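Side-chain contacts in PUA domain-containing protein (Aeropyrum pernix, PDB 2CX0), which is of unknown function but carries a PUA domain, a fold common in RNA-binding proteins, and may bind RNA, perhaps in translation initiation: residues D63-L68 with L83-V88; Y57-V62 with W176-E181; G93-D98 with A109-P114. All blocks are in the same frame, centred on the assembly; numbering follows the deposited sequence.

Contact 1. Residues D63-L68 with L83-V88; sequences DGVPCL and LKAFGV
C67 and F86 make the sulfur-aromatic part of this contact. The thiol meets the ring at its rim: SG of C67 stands 3.6 Å from CE2 of F86, and the line from the sulfur to the ring centroid lies 82° off the ring normal, so the sulfur sits almost in the ring plane and not over a face. At that rim the polarisable sulfur faces the slightly positive ring hydrogens; C67 is itself buried, and its small thiol fits between the strand and the ring edge. Rotation of the thiol to the side away from its carbonyl carbon (chi1 -68°) carries SG toward the helix, and F86, turned the same way, brings its ring to meet it.

The second interaction is purely apolar. CG1 of V65 rests 4.0 Å from CB of A85, a branched residue at the start of the strand meeting a methyl on the last turn of the helix. Alanine is small enough to let helix and strand come close here, with the CA atoms of V65 and A85 7.6 Å apart, while the larger F86 extends beside it.

Backbone geometry frames both pairs. G64 precedes the strand and G87 leaves the helix, each with positive phi and backbone angles at which a CB would collide with the carbonyl oxygen before it; N of G87 closes the helix on O of L83 at 2.7 Å.

Strands 56-62 and 65-70 belong to the antiparallel sheet of the DUF1947 (pre-PUA) region, and C67 and L68 both face I60, a classic beta bulge. V62 touches both C67 and F86, and P38 and F39 also pack on the phenyl ring. Helix 80-86 touches strand 65-70 through A85 and F86, and strand 138-145 of the other sheet through L83.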
ATOM      1  N   ASP A  63       1.208  14.730   7.267  1.00 24.07           N
ATOM      2  CA  ASP A  63       2.376  15.622   7.365  1.00 27.74           C
ATOM      3  C   ASP A  63       2.992  15.863   6.003  1.00 22.15           C
ATOM      4  O   ASP A  63       4.203  15.966   5.860  1.00 25.16           O
ATOM      5  CB  ASP A  63       3.416  15.079   8.369  1.00 24.84           C
ATOM      6  CG  ASP A  63       2.958  15.274   9.793  1.00 34.87           C
ATOM      7  OD1 ASP A  63       2.185  16.233   9.983  1.00 36.10           O
ATOM      8  OD2 ASP A  63       3.342  14.508  10.697  1.00 37.83           O
ATOM      9  N   GLY A  64       2.135  15.932   4.994  1.00 19.61           N
ATOM     10  CA  GLY A  64       2.588  16.185   3.656  1.00 20.55           C
ATOM     11  C   GLY A  64       2.918  14.911   2.905  1.00 23.19           C
ATOM     12  O   GLY A  64       3.040  14.941   1.677  1.00 27.36           O
ATOM     13  N   VAL A  65       3.073  13.778   3.587  1.00 14.21           N
ATOM     14  CA  VAL A  65       3.368  12.555   2.821  1.00 20.34           C
ATOM     15  C   VAL A  65       2.070  11.890   2.244  1.00 13.86           C
ATOM     16  O   VAL A  65       1.136  11.653   2.974  1.00 15.01           O
ATOM     17  CB  VAL A  65       4.133  11.555   3.717  1.00 20.93           C
ATOM     18  CG1 VAL A  65       4.428  10.289   2.937  1.00 21.00           C
ATOM     19  CG2 VAL A  65       5.425  12.216   4.229  1.00 22.32           C
ATOM     20  N   PRO A  66       2.021  11.592   0.922  1.00 16.73           N
ATOM     21  CA  PRO A  66       0.831  10.965   0.297  1.00 19.36           C
ATOM     22  C   PRO A  66       0.778   9.519   0.830  1.00 17.77           C
ATOM     23  O   PRO A  66       1.480   8.650   0.341  1.00 20.28           O
ATOM     24  CB  PRO A  66       1.130  11.072  -1.205  1.00 17.30           C
ATOM     25  CG  PRO A  66       2.632  10.993  -1.249  1.00 18.55           C
ATOM     26  CD  PRO A  66       3.090  11.809  -0.069  1.00 20.40           C
ATOM     27  N   CYS A  67      -0.078   9.272   1.803  1.00 15.15           N
ATOM     28  CA  CYS A  67      -0.071   7.974   2.451  1.00 15.32           C
ATOM     29  C   CYS A  67      -1.213   7.005   2.328  1.00 16.25           C
ATOM     30  O   CYS A  67      -0.956   5.820   2.374  1.00 14.28           O
ATOM     31  CB  CYS A  67       0.087   8.155   3.951  1.00 19.50           C
ATOM     32  SG  CYS A  67       1.640   8.765   4.556  1.00 23.43           S
ATOM     33  N   LEU A  68      -2.469   7.486   2.241  1.00 10.37           N
ATOM     34  CA  LEU A  68      -3.561   6.521   2.293  1.00  9.99           C
ATOM     35  C   LEU A  68      -4.539   6.724   1.170  1.00 13.38           C
ATOM     36  O   LEU A  68      -4.730   7.864   0.683  1.00 15.32           O
ATOM     37  CB  LEU A  68      -4.318   6.695   3.615  1.00 14.19           C
ATOM     38  CG  LEU A  68      -3.479   6.588   4.913  1.00 15.61           C
ATOM     39  CD1 LEU A  68      -4.253   7.131   6.149  1.00 13.51           C
ATOM     40  CD2 LEU A  68      -3.062   5.060   5.081  1.00 15.87           C
ATOM     41  N   LEU A  83       4.666   3.490   3.404  1.00  9.67           N
ATOM     42  CA  LEU A  83       5.523   2.457   4.045  1.00 13.15           C
ATOM     43  C   LEU A  83       6.971   2.959   4.234  1.00 12.29           C
ATOM     44  O   LEU A  83       7.671   2.574   5.179  1.00 13.65           O
ATOM     45  CB  LEU A  83       5.520   1.172   3.241  1.00  9.73           C
ATOM     46  CG  LEU A  83       4.102   0.578   3.063  1.00 10.84           C
ATOM     47  CD1 LEU A  83       4.281  -0.816   2.381  1.00  8.24           C
ATOM     48  CD2 LEU A  83       3.276   0.460   4.388  1.00  7.99           C
ATOM     49  N   LYS A  84       7.403   3.826   3.337  1.00 14.91           N
ATOM     50  CA  LYS A  84       8.734   4.389   3.441  1.00 11.69           C
ATOM     51  C   LYS A  84       8.871   5.380   4.647  1.00 14.76           C
ATOM     52  O   LYS A  84       9.790   5.304   5.472  1.00 16.41           O
ATOM     53  CB  LYS A  84       9.091   5.075   2.119  1.00 14.81           C
ATOM     54  CG  LYS A  84      10.512   5.638   2.117  1.00 22.77           C
ATOM     55  CD  LYS A  84      10.947   6.021   0.684  1.00 42.18           C
ATOM     56  CE  LYS A  84      12.353   6.659   0.656  1.00 46.93           C
ATOM     57  NZ  LYS A  84      12.729   7.101  -0.748  1.00 55.98           N
ATOM     58  N   ALA A  85       7.885   6.215   4.793  1.00 11.39           N
ATOM     59  CA  ALA A  85       7.903   7.177   5.826  1.00 16.81           C
ATOM     60  C   ALA A  85       7.595   6.571   7.203  1.00 20.12           C
ATOM     61  O   ALA A  85       8.191   6.985   8.197  1.00 22.91           O
ATOM     62  CB  ALA A  85       6.892   8.350   5.448  1.00 14.29           C
ATOM     63  N   PHE A  86       6.736   5.545   7.273  1.00 16.37           N
ATOM     64  CA  PHE A  86       6.311   4.984   8.561  1.00 13.99           C
ATOM     65  C   PHE A  86       6.714   3.538   8.825  1.00 18.98           C
ATOM     66  O   PHE A  86       6.440   3.032   9.897  1.00 20.09           O
ATOM     67  CB  PHE A  86       4.778   5.116   8.661  1.00 16.04           C
ATOM     68  CG  PHE A  86       4.300   6.531   8.746  1.00 21.11           C
ATOM     69  CD1 PHE A  86       4.446   7.250   9.940  1.00 28.75           C
ATOM     70  CD2 PHE A  86       3.758   7.191   7.630  1.00 26.20           C
ATOM     71  CE1 PHE A  86       4.061   8.600  10.011  1.00 28.82           C
ATOM     72  CE2 PHE A  86       3.379   8.529   7.701  1.00 35.89           C
ATOM     73  CZ  PHE A  86       3.538   9.230   8.903  1.00 34.88           C
ATOM     74  N   GLY A  87       7.323   2.859   7.846  1.00 15.95           N
ATOM     75  CA  GLY A  87       7.765   1.497   8.085  1.00 13.67           C
ATOM     76  C   GLY A  87       6.657   0.519   7.789  1.00 16.19           C
ATOM     77  O   GLY A  87       5.572   0.936   7.305  1.00 13.25           O
ATOM     78  N   VAL A  88       6.890  -0.756   8.116  1.00 13.54           N
ATOM     79  CA  VAL A  88       5.897  -1.791   7.833  1.00 12.92           C
ATOM     80  C   VAL A  88       5.470  -2.532   9.058  1.00 18.53           C
ATOM     81  O   VAL A  88       4.604  -3.436   9.004  1.00 13.60           O
ATOM     82  CB  VAL A  88       6.473  -2.831   6.837  1.00 15.60           C
ATOM     83  CG1 VAL A  88       6.644  -2.141   5.490  1.00 14.95           C
ATOM     84  CG2 VAL A  88       7.857  -3.394   7.362  1.00 13.17           C
TER

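Contact 2. Residues Y57-V62 with W176-E181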
ATOM      1  N   TYR A  57      -8.004  10.878  -8.716  1.00 18.22           N
ATOM      2  CA  TYR A  57      -7.352  10.137  -7.616  1.00 16.47           C
ATOM      3  C   TYR A  57      -7.583  10.940  -6.343  1.00 21.70           C
ATOM      4  O   TYR A  57      -7.568  12.176  -6.367  1.00 20.44           O
ATOM      5  CB  TYR A  57      -5.816  10.051  -7.828  1.00 13.79           C
ATOM      6  CG  TYR A  57      -5.388   9.379  -9.120  1.00 18.44           C
ATOM      7  CD1 TYR A  57      -5.548  10.034 -10.375  1.00 13.73           C
ATOM      8  CD2 TYR A  57      -4.853   8.112  -9.097  1.00 18.13           C
ATOM      9  CE1 TYR A  57      -5.186   9.408 -11.560  1.00 16.69           C
ATOM     10  CE2 TYR A  57      -4.471   7.461 -10.271  1.00 14.09           C
ATOM     11  CZ  TYR A  57      -4.645   8.116 -11.494  1.00 17.74           C
ATOM     12  OH  TYR A  57      -4.258   7.449 -12.627  1.00 18.47           O
ATOM     13  N   GLU A  58      -7.770  10.265  -5.226  1.00 16.66           N
ATOM     14  CA  GLU A  58      -7.937  10.979  -3.942  1.00 19.74           C
ATOM     15  C   GLU A  58      -6.963  10.310  -3.019  1.00 22.81           C
ATOM     16  O   GLU A  58      -6.948   9.071  -2.906  1.00 20.30           O
ATOM     17  CB  GLU A  58      -9.333  10.809  -3.389  1.00 21.53           C
ATOM     18  CG  GLU A  58     -10.304  11.727  -4.040  1.00 29.79           C
ATOM     19  CD  GLU A  58     -11.655  11.711  -3.354  1.00 39.61           C
ATOM     20  OE1 GLU A  58     -11.701  11.574  -2.106  1.00 37.83           O
ATOM     21  OE2 GLU A  58     -12.663  11.849  -4.079  1.00 49.16           O
ATOM     22  N   ILE A  59      -6.156  11.122  -2.358  1.00 13.75           N
ATOM     23  CA  ILE A  59      -5.131  10.614  -1.459  1.00 14.69           C
ATOM     24  C   ILE A  59      -5.086  11.387  -0.129  1.00 17.80           C
ATOM     25  O   ILE A  59      -5.151  12.629  -0.114  1.00 21.63           O
ATOM     26  CB  ILE A  59      -3.723  10.772  -2.089  1.00 17.53           C
ATOM     27  CG1 ILE A  59      -3.597   9.921  -3.385  1.00 14.60           C
ATOM     28  CG2 ILE A  59      -2.664  10.303  -1.085  1.00 25.28           C
ATOM     29  CD1 ILE A  59      -2.235  10.255  -4.103  1.00 22.39           C
ATOM     30  N   ILE A  60      -4.943  10.674   0.978  1.00 12.22           N
ATOM     31  CA  ILE A  60      -4.852  11.366   2.235  1.00 12.38           C
ATOM     32  C   ILE A  60      -3.383  11.578   2.531  1.00 17.26           C
ATOM     33  O   ILE A  60      -2.599  10.621   2.468  1.00 16.53           O
ATOM     34  CB  ILE A  60      -5.504  10.549   3.335  1.00 11.29           C
ATOM     35  CG1 ILE A  60      -7.045  10.593   3.123  1.00 18.60           C
ATOM     36  CG2 ILE A  60      -5.087  11.099   4.739  1.00 13.53           C
ATOM     37  CD1 ILE A  60      -7.800   9.610   4.050  1.00 25.15           C
ATOM     38  N   THR A  61      -2.987  12.812   2.812  1.00 11.99           N
ATOM     39  CA  THR A  61      -1.587  13.073   3.176  1.00 15.77           C
ATOM     40  C   THR A  61      -1.469  13.185   4.687  1.00 16.35           C
ATOM     41  O   THR A  61      -2.358  13.674   5.361  1.00 14.70           O
ATOM     42  CB  THR A  61      -1.013  14.375   2.543  1.00 19.47           C
ATOM     43  OG1 THR A  61      -1.798  15.528   2.939  1.00 16.20           O
ATOM     44  CG2 THR A  61      -1.055  14.225   0.999  1.00 13.28           C
ATOM     45  N   VAL A  62      -0.340  12.716   5.201  1.00 15.37           N
ATOM     46  CA  VAL A  62      -0.031  12.738   6.615  1.00 13.48           C
ATOM     47  C   VAL A  62       1.292  13.531   6.701  1.00 18.50           C
ATOM     48  O   VAL A  62       2.353  13.082   6.267  1.00 17.09           O
ATOM     49  CB  VAL A  62       0.186  11.298   7.224  1.00 12.99           C
ATOM     50  CG1 VAL A  62       0.428  11.392   8.734  1.00 17.65           C
ATOM     51  CG2 VAL A  62      -1.015  10.416   7.009  1.00 12.43           C
ATOM     52  N   TRP A 176       1.283   5.226  -7.808  1.00 12.63           N
ATOM     53  CA  TRP A 176       2.639   5.359  -7.285  1.00 12.08           C
ATOM     54  C   TRP A 176       3.308   6.604  -7.901  1.00 12.43           C
ATOM     55  O   TRP A 176       3.935   7.409  -7.168  1.00  9.04           O
ATOM     56  CB  TRP A 176       3.480   4.125  -7.643  1.00 12.51           C
ATOM     57  CG  TRP A 176       4.790   4.159  -6.937  1.00 14.57           C
ATOM     58  CD1 TRP A 176       5.030   3.790  -5.653  1.00 11.08           C
ATOM     59  CD2 TRP A 176       6.000   4.697  -7.442  1.00 12.18           C
ATOM     60  NE1 TRP A 176       6.331   4.085  -5.304  1.00 17.05           N
ATOM     61  CE2 TRP A 176       6.956   4.633  -6.392  1.00 21.38           C
ATOM     62  CE3 TRP A 176       6.380   5.220  -8.686  1.00 15.44           C
ATOM     63  CZ2 TRP A 176       8.280   5.076  -6.545  1.00 22.41           C
ATOM     64  CZ3 TRP A 176       7.704   5.662  -8.852  1.00 26.67           C
ATOM     65  CH2 TRP A 176       8.636   5.586  -7.786  1.00 26.60           C
ATOM     66  N   GLU A 177       3.147   6.788  -9.215  1.00 10.74           N
ATOM     67  CA  GLU A 177       3.802   7.915  -9.882  1.00 13.13           C
ATOM     68  C   GLU A 177       3.209   9.234  -9.427  1.00 13.63           C
ATOM     69  O   GLU A 177       3.916  10.181  -9.177  1.00 13.18           O
ATOM     70  CB  GLU A 177       3.713   7.795 -11.423  1.00  8.72           C
ATOM     71  CG  GLU A 177       4.524   6.612 -12.001  1.00 16.31           C
ATOM     72  CD  GLU A 177       6.047   6.742 -11.862  1.00 14.67           C
ATOM     73  OE1 GLU A 177       6.599   7.781 -11.425  1.00 15.46           O
ATOM     74  OE2 GLU A 177       6.723   5.773 -12.210  1.00 22.44           O
ATOM     75  N   LEU A 178       1.888   9.274  -9.348  1.00 10.29           N
ATOM     76  CA  LEU A 178       1.232  10.460  -8.875  1.00 12.99           C
ATOM     77  C   LEU A 178       1.703  10.791  -7.421  1.00 17.56           C
ATOM     78  O   LEU A 178       2.021  11.964  -7.092  1.00 13.77           O
ATOM     79  CB  LEU A 178      -0.280  10.230  -8.930  1.00 10.46           C
ATOM     80  CG  LEU A 178      -1.039  11.346  -8.182  1.00 19.98           C
ATOM     81  CD1 LEU A 178      -0.806  12.715  -8.881  1.00 21.42           C
ATOM     82  CD2 LEU A 178      -2.545  10.971  -8.202  1.00 24.25           C
ATOM     83  N   ALA A 179       1.756   9.769  -6.572  1.00 11.50           N
ATOM     84  CA  ALA A 179       2.149   9.968  -5.159  1.00 12.45           C
ATOM     85  C   ALA A 179       3.584  10.451  -5.042  1.00 18.08           C
ATOM     86  O   ALA A 179       3.858  11.332  -4.212  1.00 15.13           O
ATOM     87  CB  ALA A 179       1.965   8.700  -4.323  1.00 11.49           C
ATOM     88  N   GLN A 180       4.474   9.924  -5.892  1.00 12.44           N
ATOM     89  CA  GLN A 180       5.872  10.350  -5.899  1.00 17.50           C
ATOM     90  C   GLN A 180       5.975  11.856  -6.156  1.00 18.01           C
ATOM     91  O   GLN A 180       6.781  12.547  -5.538  1.00 22.09           O
ATOM     92  CB  GLN A 180       6.647   9.675  -7.025  1.00 17.38           C
ATOM     93  CG  GLN A 180       7.239   8.387  -6.681  1.00 24.02           C
ATOM     94  CD  GLN A 180       8.160   8.507  -5.497  1.00 23.69           C
ATOM     95  OE1 GLN A 180       7.700   8.391  -4.368  1.00 16.27           O
ATOM     96  NE2 GLN A 180       9.466   8.769  -5.740  1.00 21.78           N
ATOM     97  N   GLU A 181       5.149  12.360  -7.066  1.00 14.70           N
ATOM     98  CA  GLU A 181       5.187  13.770  -7.415  1.00 18.84           C
ATOM     99  C   GLU A 181       4.514  14.625  -6.356  1.00 23.35           C
ATOM    100  O   GLU A 181       4.956  15.741  -6.116  1.00 25.58           O
ATOM    101  CB  GLU A 181       4.521  13.981  -8.800  1.00 23.86           C
ATOM    102  CG  GLU A 181       4.934  15.248  -9.496  1.00 29.73           C
ATOM    103  CD  GLU A 181       6.443  15.350  -9.716  1.00 29.63           C
ATOM    104  OE1 GLU A 181       7.164  14.329  -9.854  1.00 32.33           O
ATOM    105  OE2 GLU A 181       6.908  16.483  -9.783  1.00 30.27           O
TER
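L178 carries most of this contact, and it meets Y57 first. Its CG lies anti to the backbone N (chi1 169°), which extends the side chain from the helix toward the strand, and CD2 does the touching. CD2 of L178 is 3.4 Å from CB and CG of Y57 and 3.8 Å from CD1 and CD2 of the same ring, so the methyl nestles at the root of the ring, where the aromatic group joins its CB. The approach is oblique to the ring, and the packing is tight. A tyrosine suits this place because its inner carbons give an apolar surface, while the hydroxyl lies at the far end of the ring from the atoms that L178 touches.

The same CD2 methyl of L178 also serves I59, two residues along the strand on the same face, with CD1 of I59 4.2 Å away. The two side chains run past one another in opposite directions, which brings their ends alongside. Branched isoleucine is at home in the extended strand, and its long CG1-CD1 arm reaches across to the helix.

One residue on, A179 presents only a methyl: its CB lies 4.5 Å from CD1 of I59. A small residue here lets the helix settle near the sheet, the CA atoms of I59 and A179 being 8.2 Å apart. The segment axes pass 10.5 Å from each other at 50°, a normal spacing for side chains packed between helix and sheet.

Helix 174-183, close to the C-terminus, thus lies over one face of the antiparallel sheet at strand 56-62. P66 of neighbouring strand 65-70 touches both I59 and A179, V8 and T52 pack on Y57, and Q180 is hydrogen-bonded to Q81 of helix 80-86.

Contact 3. Residues G93-D98 with A109-P114; sequences GVVLVD and AHLMIP
V95, V97 and L111 form a small apolar cluster in the PUA domain, where strand 93-97, helix 99-107 and strand 111-112 follow one another. The valines alternate on one face of their strand and both turn their CG1 methyls to the leucine: CG1 of V95 is 3.7 Å from CD2 of L111, while CG1 of V97 is 3.7 Å from both CD1 and CD2 of L111. The fork of L111 therefore straddles V97 and sends one prong on to V95. With CG opposite the backbone N (chi1 172°), the leucine stretches across to the valines, meeting each at a slant. Beta-branched valine suits the extended strand, and the longer, flexible leucine bridges the distance, the CA atoms of V97 and L111 being 8.6 Å apart. L111 also packs on A101 and L105 of the helix and V116 of strand 116-121.

The polar interaction lies at the end of the strand and runs through water. D98 OD2 accepts a hydrogen bond of 2.7 Å from a water, which gives its second hydrogen to O of P114 at 3.1 Å. Two acceptors that could not bond directly are joined in this way. The other carboxylate oxygen, OD1, takes the N-H of A101, so D98 is the N-cap of helix 99-107, a natural place for aspartate.

The chemistry thus divides a buried methyl core from a water-bridged polar end. With OD1 used for the cap, OD2 takes the water. The helix start would probably stabilise the carboxylate's charge, whereas a sulfate about 3 Å from the D98 side chain, probably from the crystallisation liquor, might oppose it.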
ATOM      1  N   GLY A  93       0.987  -8.032   8.587  1.00 23.64           N
ATOM      2  CA  GLY A  93       2.033  -8.914   8.110  1.00 24.30           C
ATOM      3  C   GLY A  93       2.724  -8.444   6.840  1.00 18.63           C
ATOM      4  O   GLY A  93       2.273  -7.503   6.170  1.00 15.58           O
ATOM      5  N   VAL A  94       3.851  -9.060   6.544  1.00 11.45           N
ATOM      6  CA  VAL A  94       4.534  -8.759   5.310  1.00 15.97           C
ATOM      7  C   VAL A  94       5.023 -10.126   4.783  1.00 14.66           C
ATOM      8  O   VAL A  94       5.206 -11.070   5.575  1.00 14.63           O
ATOM      9  CB  VAL A  94       5.738  -7.809   5.476  1.00 25.60           C
ATOM     10  CG1 VAL A  94       5.284  -6.390   5.895  1.00 14.39           C
ATOM     11  CG2 VAL A  94       6.710  -8.427   6.362  1.00 21.14           C
ATOM     12  N   VAL A  95       5.240 -10.190   3.460  1.00 13.04           N
ATOM     13  CA  VAL A  95       5.693 -11.408   2.791  1.00 11.21           C
ATOM     14  C   VAL A  95       6.948 -11.015   2.078  1.00 14.53           C
ATOM     15  O   VAL A  95       6.961  -9.999   1.357  1.00 12.41           O
ATOM     16  CB  VAL A  95       4.624 -11.880   1.763  1.00 13.68           C
ATOM     17  CG1 VAL A  95       5.136 -13.066   0.974  1.00 14.65           C
ATOM     18  CG2 VAL A  95       3.304 -12.257   2.520  1.00 17.95           C
ATOM     19  N   LEU A  96       8.013 -11.788   2.283  1.00 11.01           N
ATOM     20  CA  LEU A  96       9.284 -11.500   1.657  1.00 11.39           C
ATOM     21  C   LEU A  96       9.334 -12.306   0.388  1.00  8.09           C
ATOM     22  O   LEU A  96       8.860 -13.460   0.359  1.00 11.88           O
ATOM     23  CB  LEU A  96      10.416 -11.915   2.594  1.00 11.95           C
ATOM     24  CG  LEU A  96      10.310 -11.304   3.993  1.00 20.98           C
ATOM     25  CD1 LEU A  96      11.484 -11.796   4.861  1.00 18.98           C
ATOM     26  CD2 LEU A  96      10.291  -9.774   3.875  1.00 22.01           C
ATOM     27  N   VAL A  97       9.897 -11.711  -0.662  1.00 11.44           N
ATOM     28  CA  VAL A  97       9.904 -12.359  -1.991  1.00  8.42           C
ATOM     29  C   VAL A  97      11.292 -12.363  -2.608  1.00 12.76           C
ATOM     30  O   VAL A  97      12.155 -11.535  -2.267  1.00 11.43           O
ATOM     31  CB  VAL A  97       8.900 -11.660  -2.982  1.00 13.33           C
ATOM     32  CG1 VAL A  97       7.525 -11.481  -2.327  1.00 12.78           C
ATOM     33  CG2 VAL A  97       9.458 -10.197  -3.446  1.00  9.55           C
ATOM     34  N   ASP A  98      11.491 -13.301  -3.547  1.00 14.82           N
ATOM     35  CA  ASP A  98      12.753 -13.410  -4.241  1.00 16.15           C
ATOM     36  C   ASP A  98      12.911 -12.310  -5.306  1.00 15.73           C
ATOM     37  O   ASP A  98      11.982 -11.551  -5.564  1.00 13.01           O
ATOM     38  CB  ASP A  98      12.974 -14.829  -4.809  1.00 14.79           C
ATOM     39  CG  ASP A  98      11.952 -15.272  -5.849  1.00 16.05           C
ATOM     40  OD1 ASP A  98      11.366 -14.464  -6.562  1.00 16.56           O
ATOM     41  OD2 ASP A  98      11.767 -16.497  -5.987  1.00 21.22           O
ATOM     42  N   ALA A 109       2.484  -7.626 -11.627  1.00 14.99           N
ATOM     43  CA  ALA A 109       1.921  -8.994 -11.423  1.00 13.49           C
ATOM     44  C   ALA A 109       1.397  -9.213  -9.966  1.00 17.10           C
ATOM     45  O   ALA A 109       1.786  -8.510  -9.026  1.00 15.47           O
ATOM     46  CB  ALA A 109       3.047 -10.040 -11.723  1.00 15.49           C
ATOM     47  N   HIS A 110       0.499 -10.178  -9.781  1.00 12.65           N
ATOM     48  CA  HIS A 110       0.063 -10.565  -8.453  1.00 12.15           C
ATOM     49  C   HIS A 110       1.219 -11.421  -7.920  1.00 10.79           C
ATOM     50  O   HIS A 110       2.115 -11.814  -8.688  1.00 12.49           O
ATOM     51  CB  HIS A 110      -1.180 -11.459  -8.536  1.00 12.00           C
ATOM     52  CG  HIS A 110      -2.412 -10.719  -8.935  1.00 12.71           C
ATOM     53  ND1 HIS A 110      -3.093 -10.950 -10.128  1.00 19.55           N
ATOM     54  CD2 HIS A 110      -3.062  -9.707  -8.324  1.00 10.26           C
ATOM     55  CE1 HIS A 110      -4.108 -10.101 -10.215  1.00  6.90           C
ATOM     56  NE2 HIS A 110      -4.114  -9.338  -9.135  1.00 18.40           N
ATOM     57  N   LEU A 111       1.215 -11.680  -6.618  1.00  9.08           N
ATOM     58  CA  LEU A 111       2.296 -12.484  -6.027  1.00 12.66           C
ATOM     59  C   LEU A 111       1.886 -13.967  -5.904  1.00 14.37           C
ATOM     60  O   LEU A 111       0.933 -14.305  -5.231  1.00 12.30           O
ATOM     61  CB  LEU A 111       2.723 -11.928  -4.641  1.00  8.54           C
ATOM     62  CG  LEU A 111       3.706 -12.794  -3.824  1.00 13.73           C
ATOM     63  CD1 LEU A 111       5.064 -12.938  -4.642  1.00 11.68           C
ATOM     64  CD2 LEU A 111       3.926 -12.111  -2.409  1.00 10.26           C
HETATM   65  N   MSE A 112       2.595 -14.834  -6.619  1.00 13.25           N
HETATM   66  CA  MSE A 112       2.325 -16.263  -6.501  1.00 12.67           C
HETATM   67  C   MSE A 112       3.254 -16.876  -5.418  1.00 11.91           C
HETATM   68  O   MSE A 112       4.376 -16.435  -5.176  1.00 14.15           O
HETATM   69  CB  MSE A 112       2.558 -16.921  -7.848  1.00 10.27           C
HETATM   70  CG  MSE A 112       1.982 -16.143  -9.029  1.00 19.86           C
HETATM   71 SE   MSE A 112       0.061 -15.983  -8.922  1.00 22.30          SE
HETATM   72  CE  MSE A 112      -0.266 -17.715  -9.327  1.00 15.84           C
ATOM     73  N   ILE A 113       2.757 -17.922  -4.772  1.00 11.65           N
ATOM     74  CA  ILE A 113       3.454 -18.613  -3.725  1.00 10.72           C
ATOM     75  C   ILE A 113       4.919 -19.009  -4.021  1.00  9.99           C
ATOM     76  O   ILE A 113       5.786 -18.915  -3.147  1.00 12.74           O
ATOM     77  CB  ILE A 113       2.645 -19.865  -3.334  1.00 11.84           C
ATOM     78  CG1 ILE A 113       1.307 -19.413  -2.696  1.00 13.70           C
ATOM     79  CG2 ILE A 113       3.477 -20.751  -2.316  1.00  9.42           C
ATOM     80  CD1 ILE A 113       0.242 -20.574  -2.655  1.00 13.05           C
ATOM     81  N   PRO A 114       5.211 -19.446  -5.255  1.00 12.85           N
ATOM     82  CA  PRO A 114       6.598 -19.830  -5.530  1.00 12.80           C
ATOM     83  C   PRO A 114       7.606 -18.694  -5.406  1.00 17.99           C
ATOM     84  O   PRO A 114       8.783 -18.974  -5.268  1.00 20.36           O
ATOM     85  CB  PRO A 114       6.545 -20.378  -6.956  1.00 21.35           C
ATOM     86  CG  PRO A 114       5.147 -20.943  -7.049  1.00 16.72           C
ATOM     87  CD  PRO A 114       4.318 -19.803  -6.377  1.00 12.68           C
TER
HETATM   88  O   HOH W   1      11.760 -18.678  -4.456  1.00 32.48           O

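How the contacts relate
Contacts 1 and 2 share the antiparallel sheet of the N-terminal part, their centres about 10 Å apart. Strands 56-62 and 65-70 are joined by backbone pairs, L68 O with I60 N at 2.8 Å and C67 N with I60 O at 2.9 Å, both probably hydrogen bonds. Contact 3 belongs to the PUA domain, on the opposite side of the chain's centre, with its centre about 21 Å from that of contact 1 and 24 Å from that of contact 2. V88 packs on V94 between contacts 1 and 3, whereas contacts 2 and 3 do not touch. The sulfate beside contact 3 probably comes from the crystallisation liquor, though such ions often mark pockets.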